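Local coordinates for protein putative poly(3-hydroxybutyrate) depolymerase LpqC (Bordetella parapertussis 12822, PDB 3D0K) that probably hydrolyses ester bonds as a serine hydrolase of the alpha/beta-hydrolase type, with poly(3-hydroxybutyrate) as its putative substrate, at residues A22-A26 / R71-I75; Y45-Y50 / A78-L84; A171-G175 / L211-D216; P222-S226 / H236-R240. All coordinates share one frame. Residues are numbered along the deposited sequence.

In the fold
After helix 11-18, strand 23-29 pairs antiparallel with strand 40-46 at one edge of the mixed sheet. Contact 1 closes a loop of 44 residues by setting the edge strand against helix 67-73; contact 2, whose first segment lies inside that loop, joins the end of strand 40-46 to helix 75-81 and the start of strand 84-89. The two cross along the sequence and touch through the Gly23-Arg46 backbone pairing. Contact 3 follows in series, pairing strands 168-172 and 209-213 at their ends near the probable active site. Contact 4, later still, folds the loop 222-226 onto helix 237-255 and meets contact 3 through Arg237, Tyr238, Arg240 and a shared sulfate.

Contact 1 (A22-A26 / R71-I75); sequences AGRNA and RDFWI. With SO4 (sulfate ion), chain H.
An extended strand, 23-26, passes helix 67-73 and Ile75, where the next helix starts; the closest CA atoms, those of Arg24 and Arg71, are 8.4 Å apart, so side chains make the junction. Gly23 (phi/psi 124/-170) enters the strand with a backbone that calls for glycine. Arg24 points its CB toward the helix. Chi1 m and chi2 t bring its CD to 3.4 Å from Arg71 NE, over one face of that guanidinium, and also from Asp72 OD1; chi3 m then places NE. Arg71, t at chi1 and m at chi2 and chi3, curls back so that NE bonds Asp72 OD1 at 2.8 Å, a salt bridge, while NH2 gives a weak hydrogen bond to Asn25 O (3.1 Å). Strand 23-29 is an edge strand of an alpha/beta-hydrolase-like sheet, and Arg71 reaches across to its backbone while also bonding Thr44 O on the adjacent strand. Asp72 (chi1 m) lies over one face of the Arg24 guanidinium: NE to OD1 is a long 3.7 Å salt bridge of charge alone. It thus serves both arginines, whose like charges approach to 4.1 Å between Arg24 NE and Arg71 NH1. Water 1 accepts from Arg71 NH1 at 2.8 Å. Ile75, chi1 m and chi2 t, sets CD1 3.8 Å from Arg24 NH1, at the edge of that guanidinium.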
loop_
_atom_site.group_PDB
_atom_site.type_symbol
_atom_site.label_atom_id
_atom_site.label_comp_id
_atom_site.label_asym_id
_atom_site.label_seq_id
_atom_site.Cartn_x
_atom_site.Cartn_y
_atom_site.Cartn_z
ATOM N N ALA A 22 -17.901 -1.236 17.105
ATOM C CA ALA A 22 -16.832 -0.226 17.148
ATOM C C ALA A 22 -15.657 -0.648 18.001
ATOM O O ALA A 22 -15.812 -1.449 18.918
ATOM C CB ALA A 22 -17.375 1.152 17.607
ATOM N N GLY A 23 -14.477 -0.138 17.637
ATOM C CA GLY A 23 -13.249 -0.251 18.443
ATOM C C GLY A 23 -12.106 -0.887 17.657
ATOM O O GLY A 23 -12.212 -1.061 16.434
ATOM N N ARG A 24 -11.020 -1.222 18.351
ATOM C CA ARG A 24 -9.866 -1.851 17.699
ATOM C C ARG A 24 -10.060 -3.337 17.739
ATOM O O ARG A 24 -10.703 -3.892 18.676
ATOM C CB ARG A 24 -8.580 -1.523 18.453
ATOM C CG ARG A 24 -8.410 -0.081 18.652
ATOM C CD ARG A 24 -6.999 0.243 18.712
ATOM N NE ARG A 24 -6.436 -0.045 20.006
ATOM C CZ ARG A 24 -6.220 0.900 20.904
ATOM N NH1 ARG A 24 -6.573 2.164 20.613
ATOM N NH2 ARG A 24 -5.678 0.587 22.093
ATOM N N ASN A 25 -9.519 -4.023 16.741
ATOM C CA ASN A 25 -9.519 -5.481 16.783
ATOM C C ASN A 25 -8.291 -6.030 16.094
ATOM O O ASN A 25 -7.619 -5.313 15.320
ATOM C CB ASN A 25 -10.796 -6.022 16.123
ATOM C CG ASN A 25 -11.244 -7.356 16.715
ATOM O OD1 ASN A 25 -10.443 -8.076 17.324
ATOM N ND2 ASN A 25 -12.515 -7.710 16.505
ATOM N N ALA A 26 -7.960 -7.280 16.398
ATOM C CA ALA A 26 -6.924 -8.021 15.659
ATOM C C ALA A 26 -7.553 -9.343 15.216
ATOM O O ALA A 26 -7.810 -10.230 16.056
ATOM C CB ALA A 26 -5.707 -8.257 16.526
ATOM N N ARG A 71 -2.535 0.967 12.246
ATOM C CA ARG A 71 -3.982 1.074 12.452
ATOM C C ARG A 71 -4.258 2.223 13.458
ATOM O O ARG A 71 -5.150 3.039 13.259
ATOM C CB ARG A 71 -4.516 -0.278 12.945
ATOM C CG ARG A 71 -6.012 -0.289 13.393
ATOM C CD ARG A 71 -6.272 0.172 14.867
ATOM N NE ARG A 71 -5.363 -0.433 15.847
ATOM C CZ ARG A 71 -5.365 -1.713 16.211
ATOM N NH1 ARG A 71 -4.479 -2.112 17.100
ATOM N NH2 ARG A 71 -6.263 -2.590 15.726
ATOM N N ASP A 72 -3.444 2.305 14.504
ATOM C CA ASP A 72 -3.594 3.372 15.543
ATOM C C ASP A 72 -3.382 4.766 14.943
ATOM O O ASP A 72 -4.063 5.740 15.339
ATOM C CB ASP A 72 -2.592 3.174 16.681
ATOM C CG ASP A 72 -2.972 2.016 17.639
ATOM O OD1 ASP A 72 -4.048 1.419 17.515
ATOM O OD2 ASP A 72 -2.151 1.705 18.521
ATOM N N PHE A 73 -2.417 4.887 14.026
ATOM C CA PHE A 73 -2.135 6.204 13.405
ATOM C C PHE A 73 -3.356 6.780 12.705
ATOM O O PHE A 73 -3.493 8.003 12.625
ATOM C CB PHE A 73 -1.052 6.108 12.323
ATOM C CG PHE A 73 0.267 5.626 12.812
ATOM C CD1 PHE A 73 0.626 5.727 14.150
ATOM C CD2 PHE A 73 1.173 5.056 11.891
ATOM C CE1 PHE A 73 1.904 5.263 14.604
ATOM C CE2 PHE A 73 2.453 4.601 12.313
ATOM C CZ PHE A 73 2.801 4.693 13.685
ATOM N N TRP A 74 -4.227 5.905 12.179
ATOM C CA TRP A 74 -5.418 6.309 11.437
ATOM C C TRP A 74 -6.694 6.527 12.272
ATOM O O TRP A 74 -7.720 6.930 11.723
ATOM C CB TRP A 74 -5.710 5.312 10.313
ATOM C CG TRP A 74 -4.768 5.495 9.140
ATOM C CD1 TRP A 74 -3.443 5.063 9.035
ATOM C CD2 TRP A 74 -5.055 6.221 7.962
ATOM N NE1 TRP A 74 -2.915 5.448 7.797
ATOM C CE2 TRP A 74 -3.886 6.170 7.133
ATOM C CE3 TRP A 74 -6.216 6.877 7.480
ATOM C CZ2 TRP A 74 -3.849 6.768 5.866
ATOM C CZ3 TRP A 74 -6.172 7.477 6.218
ATOM C CH2 TRP A 74 -4.984 7.415 5.428
ATOM N N ILE A 75 -6.642 6.239 13.572
ATOM C CA ILE A 75 -7.814 6.450 14.441
ATOM C C ILE A 75 -8.429 7.880 14.413
ATOM O O ILE A 75 -9.649 8.038 14.222
ATOM C CB ILE A 75 -7.583 5.917 15.870
ATOM C CG1 ILE A 75 -7.553 4.353 15.840
ATOM C CG2 ILE A 75 -8.709 6.420 16.840
ATOM C CD1 ILE A 75 -7.045 3.751 17.194
HETATM S S SO4 H . -21.290 0.077 17.904
HETATM O O1 SO4 H . -21.934 1.350 18.268
HETATM O O2 SO4 H . -20.568 0.298 16.647
HETATM O O3 SO4 H . -20.421 -0.505 18.945
HETATM O O4 SO4 H . -22.350 -0.918 17.692
HETATM O O HOH W 1 -4.698 -4.853 17.148
#

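Contact 2 (Y45-Y50 / A78-L84); sequences YRPYGY and ADRHKLL
Leu84, Lys82 and Tyr45 bury the most surface where the end of strand 40-46 and the turn after it meet the end of helix 75-81. CA atoms approach to 5.1 Å for Arg46-Leu84, 5.3 Å for Pro47-Asp79 and 5.2 Å for Tyr50-Lys82. The backbone of Leu84 sets CB over a face of the Tyr50 ring, a CH-pi contact with CB 3.8 Å from the centroid, and chi1 t, chi2 p bring CD1 to 3.5 Å from Tyr45 O and 3.8 Å from Arg46 CB. Tyr50, chi1 t, sends its hydroxyl on to Arg54 O. Lys82 leaves the helix with positive phi (60/61), turning the chain into strand 84-89, which lies parallel to 56-60 and antiparallel to 40-46, as in the N-terminal half of an alpha/beta-hydrolase-like sheet; Leu84 pairs its backbone with Pro55 and Val57. With chi1 and chi2 both m, Lys82 swings NZ back to Asp79 O at 2.6 Å, with a weak bond to Tyr48 O at 3.3 Å. That oxygen lies in the type II turn Pro47-Tyr50, which has Gly49 at phi/psi 91/2. Tyr45, chi1 t, donates a very short hydrogen bond from OH to Asp79 OD1 (2.5 Å) and sets CD2 3.6 Å from Ala78 CB. Water 2 links Asp79 OD1 to Tyr48 N, each 2.9 Å away, and Pro47 CD abuts Leu83 O at 3.0 Å.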
loop_
_atom_site.group_PDB
_atom_site.type_symbol
_atom_site.label_atom_id
_atom_site.label_comp_id
_atom_site.label_asym_id
_atom_site.label_seq_id
_atom_site.Cartn_x
_atom_site.Cartn_y
_atom_site.Cartn_z
ATOM N N TYR A 45 -9.780 -0.944 12.779
ATOM C CA TYR A 45 -10.468 0.020 13.643
ATOM C C TYR A 45 -11.783 0.397 13.017
ATOM O O TYR A 45 -11.848 0.794 11.835
ATOM C CB TYR A 45 -9.636 1.270 13.885
ATOM C CG TYR A 45 -10.342 2.249 14.763
ATOM C CD1 TYR A 45 -10.459 2.011 16.137
ATOM C CD2 TYR A 45 -10.849 3.447 14.238
ATOM C CE1 TYR A 45 -11.136 2.942 16.979
ATOM C CE2 TYR A 45 -11.523 4.384 15.066
ATOM C CZ TYR A 45 -11.678 4.120 16.413
ATOM O OH TYR A 45 -12.324 5.057 17.206
ATOM N N ARG A 46 -12.832 0.310 13.818
ATOM C CA ARG A 46 -14.123 0.777 13.391
ATOM C C ARG A 46 -14.603 1.885 14.329
ATOM O O ARG A 46 -14.716 1.671 15.536
ATOM C CB ARG A 46 -15.146 -0.379 13.393
ATOM C CG ARG A 46 -16.534 0.107 13.059
ATOM C CD ARG A 46 -17.485 -1.067 12.953
ATOM N NE ARG A 46 -18.815 -0.539 12.698
ATOM C CZ ARG A 46 -19.698 -1.137 11.919
ATOM N NH1 ARG A 46 -20.861 -0.560 11.708
ATOM N NH2 ARG A 46 -19.389 -2.315 11.348
ATOM N N PRO A 47 -14.837 3.097 13.794
ATOM C CA PRO A 47 -15.300 4.212 14.663
ATOM C C PRO A 47 -16.765 4.061 15.036
ATOM O O PRO A 47 -17.531 3.415 14.311
ATOM C CB PRO A 47 -15.177 5.465 13.777
ATOM C CG PRO A 47 -15.211 4.952 12.397
ATOM C CD PRO A 47 -14.666 3.497 12.389
ATOM N N TYR A 48 -17.183 4.706 16.122
ATOM C CA TYR A 48 -18.624 4.836 16.335
ATOM C C TYR A 48 -19.204 5.628 15.168
ATOM O O TYR A 48 -18.578 6.537 14.657
ATOM C CB TYR A 48 -18.925 5.543 17.638
ATOM C CG TYR A 48 -18.526 4.700 18.808
ATOM C CD1 TYR A 48 -19.276 3.581 19.160
ATOM C CD2 TYR A 48 -17.443 5.048 19.596
ATOM C CE1 TYR A 48 -18.951 2.788 20.266
ATOM C CE2 TYR A 48 -17.097 4.257 20.713
ATOM C CZ TYR A 48 -17.863 3.141 21.027
ATOM O OH TYR A 48 -17.523 2.368 22.097
ATOM N N GLY A 49 -20.356 5.191 14.690
ATOM C CA GLY A 49 -21.015 5.908 13.650
ATOM C C GLY A 49 -20.617 5.444 12.267
ATOM O O GLY A 49 -21.089 6.025 11.289
ATOM N N TYR A 50 -19.755 4.422 12.176
ATOM C CA TYR A 50 -19.460 3.795 10.895
ATOM C C TYR A 50 -20.733 3.157 10.328
ATOM O O TYR A 50 -21.435 2.442 11.016
ATOM C CB TYR A 50 -18.337 2.752 11.009
ATOM C CG TYR A 50 -17.961 2.289 9.620
ATOM C CD1 TYR A 50 -18.397 1.048 9.139
ATOM C CD2 TYR A 50 -17.284 3.146 8.753
ATOM C CE1 TYR A 50 -18.131 0.656 7.827
ATOM C CE2 TYR A 50 -17.018 2.766 7.426
ATOM C CZ TYR A 50 -17.450 1.517 6.986
ATOM O OH TYR A 50 -17.195 1.130 5.685
ATOM N N ALA A 78 -10.246 8.339 11.255
ATOM C CA ALA A 78 -11.403 7.415 11.178
ATOM C C ALA A 78 -12.526 7.966 12.016
ATOM O O ALA A 78 -13.688 7.901 11.629
ATOM C CB ALA A 78 -11.030 6.006 11.683
ATOM N N ASP A 79 -12.187 8.516 13.177
ATOM C CA ASP A 79 -13.244 9.074 14.068
ATOM C C ASP A 79 -13.896 10.301 13.427
ATOM O O ASP A 79 -15.120 10.495 13.539
ATOM C CB ASP A 79 -12.617 9.495 15.389
ATOM C CG ASP A 79 -12.290 8.312 16.274
ATOM O OD1 ASP A 79 -12.817 7.205 16.036
ATOM O OD2 ASP A 79 -11.492 8.483 17.222
ATOM N N ARG A 80 -13.080 11.156 12.797
ATOM C CA ARG A 80 -13.588 12.409 12.168
ATOM C C ARG A 80 -14.430 12.103 10.897
ATOM O O ARG A 80 -15.560 12.573 10.721
ATOM C CB ARG A 80 -12.398 13.336 11.854
ATOM C CG ARG A 80 -12.765 14.676 11.215
ATOM C CD ARG A 80 -11.816 15.787 11.714
ATOM N NE ARG A 80 -11.811 16.965 10.833
ATOM C CZ ARG A 80 -10.927 17.175 9.850
ATOM N NH1 ARG A 80 -9.934 16.313 9.613
ATOM N NH2 ARG A 80 -11.024 18.269 9.114
ATOM N N HIS A 81 -13.897 11.242 10.046
ATOM C CA HIS A 81 -14.502 10.973 8.762
ATOM C C HIS A 81 -15.337 9.723 8.678
ATOM O O HIS A 81 -15.934 9.480 7.618
ATOM C CB HIS A 81 -13.424 10.977 7.665
ATOM C CG HIS A 81 -12.656 12.250 7.599
ATOM N ND1 HIS A 81 -13.219 13.421 7.148
ATOM C CD2 HIS A 81 -11.385 12.548 7.952
ATOM C CE1 HIS A 81 -12.327 14.388 7.227
ATOM N NE2 HIS A 81 -11.199 13.883 7.689
ATOM N N LYS A 82 -15.399 8.939 9.773
ATOM C CA LYS A 82 -16.159 7.657 9.810
ATOM C C LYS A 82 -15.601 6.678 8.752
ATOM O O LYS A 82 -16.293 6.263 7.847
ATOM C CB LYS A 82 -17.656 7.889 9.650
ATOM C CG LYS A 82 -18.249 8.914 10.661
ATOM C CD LYS A 82 -17.815 8.572 12.061
ATOM C CE LYS A 82 -18.408 9.567 13.078
ATOM N NZ LYS A 82 -17.503 9.600 14.267
ATOM N N LEU A 83 -14.338 6.331 8.900
ATOM C CA LEU A 83 -13.684 5.418 7.988
ATOM C C LEU A 83 -13.506 4.095 8.692
ATOM O O LEU A 83 -13.125 4.088 9.861
ATOM C CB LEU A 83 -12.264 5.933 7.693
ATOM C CG LEU A 83 -12.185 7.434 7.346
ATOM C CD1 LEU A 83 -10.737 7.896 7.300
ATOM C CD2 LEU A 83 -12.911 7.671 6.014
ATOM N N LEU A 84 -13.631 2.986 7.948
ATOM C CA LEU A 84 -13.255 1.685 8.491
ATOM C C LEU A 84 -11.766 1.428 8.173
ATOM O O LEU A 84 -11.363 1.449 7.024
ATOM C CB LEU A 84 -14.116 0.609 7.853
ATOM C CG LEU A 84 -13.797 -0.828 8.321
ATOM C CD1 LEU A 84 -14.158 -0.993 9.818
ATOM C CD2 LEU A 84 -14.575 -1.832 7.405
HETATM O O HOH W 2 -15.334 6.593 17.242
#

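Contact 3 (A171-G175 / L211-D216); sequences AANPG and LAGDQD. With SO4 (sulfate ion), chain E.
Two backbone hydrogen bonds fix neighbouring parallel strands: Leu211 N to Ala171 O, and Asn173 N to Leu211 O, each 2.8 Å, the first nearly straight (170°), the second more bent (156°). They flank the Ala172-Leu211 bridge, where CA atoms lie 4.4 Å apart and Ala172 CA makes a CA-H...O contact with Leu211 O at 3.1 Å. Asn173 then leaves the strand in a left-handed conformation (43/46). Its side chain, chi1 m, extends the pairing by one step, OD1 accepting from Gly213 N at 3.0 Å. Water 3 joins Asn173 OD1 (2.8 Å) to Gly213 O (3.0 Å). A type I turn from Gly213 to Asp216, closed by Asp216 N to Gly213 O at 3.1 Å, carries Asp216 back toward the first strand. These strands belong to a beta-alpha-beta unit completed by helix 197-205, and Asp216 sits beyond its second strand, where alpha/beta hydrolases commonly hold the triad acid. Asp216, chi1 t, turns OD2 to His271 ND1 and OD1 to Arg237, consistent with a triad of Ser148, His271 and Asp216. Asn173 CG is 3.0 Å from Asp216 OD2, but the amide nitrogen is poorly angled for a hydrogen bond. Farther along, Gly175 N gives a weak bond to sulfate O1 at 2.9 Å. On one face of the sheet, Ala172 CB and Leu211 CB pack at 4.1 Å, and Met276 of helix 273-286 lies against both.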
loop_
_atom_site.group_PDB
_atom_site.type_symbol
_atom_site.label_atom_id
_atom_site.label_comp_id
_atom_site.label_asym_id
_atom_site.label_seq_id
_atom_site.Cartn_x
_atom_site.Cartn_y
_atom_site.Cartn_z
ATOM N N ALA A 171 1.269 5.625 -2.359
ATOM C CA ALA A 171 2.428 4.948 -1.847
ATOM C C ALA A 171 3.335 6.018 -1.252
ATOM O O ALA A 171 3.705 6.972 -1.926
ATOM C CB ALA A 171 3.161 4.184 -2.969
ATOM N N ALA A 172 3.633 5.896 0.031
ATOM C CA ALA A 172 4.293 6.962 0.725
ATOM C C ALA A 172 5.739 6.553 1.099
ATOM O O ALA A 172 5.938 5.509 1.729
ATOM C CB ALA A 172 3.477 7.331 1.984
ATOM N N ASN A 173 6.732 7.369 0.773
ATOM C CA ASN A 173 8.153 7.027 1.115
ATOM C C ASN A 173 8.566 5.560 0.878
ATOM O O ASN A 173 9.167 4.962 1.759
ATOM C CB ASN A 173 8.528 7.406 2.594
ATOM C CG ASN A 173 8.392 8.904 2.874
ATOM O OD1 ASN A 173 8.494 9.718 1.952
ATOM N ND2 ASN A 173 8.070 9.267 4.146
ATOM N N PRO A 174 8.230 4.948 -0.282
ATOM C CA PRO A 174 8.835 3.623 -0.509
ATOM C C PRO A 174 10.371 3.693 -0.468
ATOM O O PRO A 174 10.937 4.668 -0.990
ATOM C CB PRO A 174 8.393 3.264 -1.954
ATOM C CG PRO A 174 7.098 4.061 -2.146
ATOM C CD PRO A 174 7.369 5.369 -1.420
ATOM N N GLY A 175 11.027 2.643 0.069
ATOM C CA GLY A 175 12.503 2.606 0.122
ATOM C C GLY A 175 13.118 2.504 -1.282
ATOM O O GLY A 175 14.182 3.051 -1.517
ATOM N N LEU A 211 3.620 9.737 -2.515
ATOM C CA LEU A 211 3.685 10.764 -1.465
ATOM C C LEU A 211 5.083 10.720 -0.851
ATOM O O LEU A 211 5.484 9.688 -0.263
ATOM C CB LEU A 211 2.646 10.536 -0.397
ATOM C CG LEU A 211 2.284 11.605 0.622
ATOM C CD1 LEU A 211 1.703 12.905 -0.025
ATOM C CD2 LEU A 211 1.229 11.058 1.637
ATOM N N ALA A 212 5.811 11.816 -1.007
ATOM C CA ALA A 212 7.251 11.828 -0.672
ATOM C C ALA A 212 7.592 12.959 0.312
ATOM O O ALA A 212 7.418 14.131 -0.010
ATOM C CB ALA A 212 8.100 11.911 -1.965
ATOM N N GLY A 213 8.094 12.612 1.502
ATOM C CA GLY A 213 8.540 13.628 2.461
ATOM C C GLY A 213 9.858 14.178 1.991
ATOM O O GLY A 213 10.776 13.412 1.634
ATOM N N ASP A 214 9.985 15.506 1.949
ATOM C CA ASP A 214 11.223 16.105 1.442
ATOM C C ASP A 214 12.380 16.129 2.435
ATOM O O ASP A 214 13.493 16.555 2.107
ATOM C CB ASP A 214 10.974 17.469 0.774
ATOM C CG ASP A 214 10.675 18.601 1.762
ATOM O OD1 ASP A 214 10.804 18.426 3.006
ATOM O OD2 ASP A 214 10.313 19.698 1.259
ATOM N N GLN A 215 12.102 15.674 3.652
ATOM C CA GLN A 215 13.101 15.422 4.660
ATOM C C GLN A 215 13.420 13.903 4.780
ATOM O O GLN A 215 14.152 13.503 5.681
ATOM C CB GLN A 215 12.651 15.987 6.026
ATOM C CG GLN A 215 12.450 17.524 6.062
ATOM C CD GLN A 215 13.661 18.283 5.537
ATOM O OE1 GLN A 215 13.579 18.930 4.497
ATOM N NE2 GLN A 215 14.805 18.168 6.232
ATOM N N ASP A 216 12.906 13.060 3.869
ATOM C CA ASP A 216 13.290 11.636 3.902
ATOM C C ASP A 216 14.579 11.510 3.101
ATOM O O ASP A 216 14.609 11.006 1.955
ATOM C CB ASP A 216 12.150 10.728 3.367
ATOM C CG ASP A 216 12.295 9.265 3.796
ATOM O OD1 ASP A 216 13.397 8.804 4.169
ATOM O OD2 ASP A 216 11.286 8.538 3.754
HETATM S S SO4 E . 11.913 0.717 3.238
HETATM O O1 SO4 E . 10.821 0.834 2.271
HETATM O O2 SO4 E . 12.785 -0.364 2.754
HETATM O O3 SO4 E . 12.728 1.888 3.393
HETATM O O4 SO4 E . 11.479 0.204 4.521
HETATM O O HOH W 3 10.475 10.712 0.279
#

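Contact 4 (P222-S226 / H236-R240); sequences PNLPS and HRYAR. With SO4 (sulfate ion), chain E.
Segment 222-226 is irregular: Asn223 (-89/-4) bends the chain, then Leu224 (-72/124) and Pro225 (-50/123) extend it past the first turn of helix 237-255. His236, extended at -158/172, occupies the N-cap position, and Arg240 N bonds its carbonyl oxygen O at 3.1 Å. Main chains stay apart; the nearest CA atoms, of Leu224 and His236, are 7.6 Å from each other, and side chains fill the gap. Leu224, chi1 t and chi2 p, drives CD1 between two arginines, 3.6 Å from Arg237 CG and 3.7 Å from Arg240 NH1, and also lies over one face of the Arg237 guanidinium. Both arginines start with chi1 m and continue t, t. Arg240 reaches Pro225 O with NH1 at 2.9 Å and, weakly, NH2 at 3.2 Å, a forked bond; NH1 also serves Gly175 O, and NE serves Gly234 O. Ser226 OG donates to Leu224 O at 2.9 Å, within the loop. Arg237 gives both NE and NH1 to sulfate O3, each at 2.7 Å, while Pro225 CG lies 3.1 Å from sulfate O2. Arg237 NH2 forms a salt bridge with OD1 of Asp216, the probable triad acid. The loop is therefore held by the two bonds from Arg240 to Pro225 O and by Leu224 packed on Arg237, which presents positive charge beside the likely catalytic residues, where a sulfate, probably from the crystallisation liquor, is bound, consistent with a site that can accept an anion.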
loop_
_atom_site.group_PDB
_atom_site.type_symbol
_atom_site.label_atom_id
_atom_site.label_comp_id
_atom_site.label_asym_id
_atom_site.label_seq_id
_atom_site.Cartn_x
_atom_site.Cartn_y
_atom_site.Cartn_z
ATOM N N PRO A 222 20.545 2.506 7.296
ATOM C CA PRO A 222 20.742 1.136 7.812
ATOM C C PRO A 222 19.594 0.229 7.374
ATOM O O PRO A 222 19.819 -0.888 6.885
ATOM C CB PRO A 222 20.754 1.312 9.340
ATOM C CG PRO A 222 20.314 2.781 9.597
ATOM C CD PRO A 222 19.871 3.376 8.272
ATOM N N ASN A 223 18.377 0.738 7.522
ATOM C CA ASN A 223 17.202 0.105 6.953
ATOM C C ASN A 223 16.883 0.552 5.521
ATOM O O ASN A 223 15.966 0.018 4.897
ATOM C CB ASN A 223 16.007 0.343 7.861
ATOM C CG ASN A 223 16.044 -0.524 9.113
ATOM O OD1 ASN A 223 17.011 -1.277 9.346
ATOM N ND2 ASN A 223 14.981 -0.431 9.929
ATOM N N LEU A 224 17.647 1.511 5.003
ATOM C CA LEU A 224 17.454 2.007 3.640
ATOM C C LEU A 224 17.901 0.964 2.616
ATOM O O LEU A 224 19.055 0.535 2.656
ATOM C CB LEU A 224 18.230 3.306 3.442
ATOM C CG LEU A 224 18.223 4.015 2.075
ATOM C CD1 LEU A 224 16.897 4.696 1.739
ATOM C CD2 LEU A 224 19.372 5.028 2.013
ATOM N N PRO A 225 17.003 0.555 1.691
ATOM C CA PRO A 225 17.413 -0.431 0.691
ATOM C C PRO A 225 18.727 -0.025 0.001
ATOM O O PRO A 225 18.828 1.071 -0.566
ATOM C CB PRO A 225 16.230 -0.463 -0.286
ATOM C CG PRO A 225 15.043 -0.110 0.584
ATOM C CD PRO A 225 15.585 0.944 1.527
ATOM N N SER A 226 19.720 -0.903 0.084
ATOM C CA SER A 226 21.080 -0.589 -0.338
ATOM C C SER A 226 21.675 -1.535 -1.365
ATOM O O SER A 226 22.870 -1.448 -1.621
ATOM C CB SER A 226 22.029 -0.508 0.886
ATOM O OG SER A 226 21.745 0.662 1.655
ATOM N N HIS A 236 18.671 8.445 -1.449
ATOM C CA HIS A 236 17.716 8.480 -0.352
ATOM C C HIS A 236 16.313 8.338 -0.924
ATOM O O HIS A 236 16.133 8.402 -2.142
ATOM C CB HIS A 236 17.862 9.746 0.541
ATOM C CG HIS A 236 17.941 11.042 -0.224
ATOM N ND1 HIS A 236 16.942 11.464 -1.077
ATOM C CD2 HIS A 236 18.912 11.991 -0.282
ATOM C CE1 HIS A 236 17.297 12.611 -1.635
ATOM N NE2 HIS A 236 18.492 12.947 -1.180
ATOM N N ARG A 237 15.306 8.173 -0.056
ATOM C CA ARG A 237 13.997 7.789 -0.553
ATOM C C ARG A 237 13.392 8.934 -1.343
ATOM O O ARG A 237 12.653 8.702 -2.288
ATOM C CB ARG A 237 13.062 7.400 0.598
ATOM C CG ARG A 237 13.601 6.201 1.443
ATOM C CD ARG A 237 12.570 5.744 2.437
ATOM N NE ARG A 237 13.036 4.591 3.222
ATOM C CZ ARG A 237 13.878 4.659 4.258
ATOM N NH1 ARG A 237 14.197 3.536 4.904
ATOM N NH2 ARG A 237 14.359 5.835 4.671
ATOM N N TYR A 238 13.664 10.166 -0.929
ATOM C CA TYR A 238 13.049 11.317 -1.590
ATOM C C TYR A 238 13.550 11.371 -3.062
ATOM O O TYR A 238 12.736 11.522 -4.003
ATOM C CB TYR A 238 13.390 12.595 -0.809
ATOM C CG TYR A 238 12.876 13.891 -1.431
ATOM C CD1 TYR A 238 11.530 14.028 -1.813
ATOM C CD2 TYR A 238 13.729 14.998 -1.560
ATOM C CE1 TYR A 238 11.058 15.205 -2.360
ATOM C CE2 TYR A 238 13.268 16.205 -2.115
ATOM C CZ TYR A 238 11.930 16.298 -2.505
ATOM O OH TYR A 238 11.480 17.494 -3.058
ATOM N N ALA A 239 14.872 11.225 -3.279
ATOM C CA ALA A 239 15.394 11.130 -4.669
ATOM C C ALA A 239 14.752 9.979 -5.444
ATOM O O ALA A 239 14.449 10.128 -6.627
ATOM C CB ALA A 239 16.901 10.968 -4.701
ATOM N N ARG A 240 14.587 8.826 -4.788
ATOM C CA ARG A 240 14.053 7.674 -5.483
ATOM C C ARG A 240 12.623 7.889 -5.928
ATOM O O ARG A 240 12.212 7.377 -7.001
ATOM C CB ARG A 240 14.155 6.414 -4.623
ATOM C CG ARG A 240 15.577 6.111 -4.315
ATOM C CD ARG A 240 15.790 4.830 -3.492
ATOM N NE ARG A 240 17.220 4.725 -3.190
ATOM C CZ ARG A 240 17.757 3.889 -2.300
ATOM N NH1 ARG A 240 16.989 3.072 -1.600
ATOM N NH2 ARG A 240 19.065 3.890 -2.078
HETATM S S SO4 E . 11.913 0.717 3.238
HETATM O O1 SO4 E . 10.821 0.834 2.271
HETATM O O2 SO4 E . 12.785 -0.364 2.754
HETATM O O3 SO4 E . 12.728 1.888 3.393
HETATM O O4 SO4 E . 11.479 0.204 4.521
#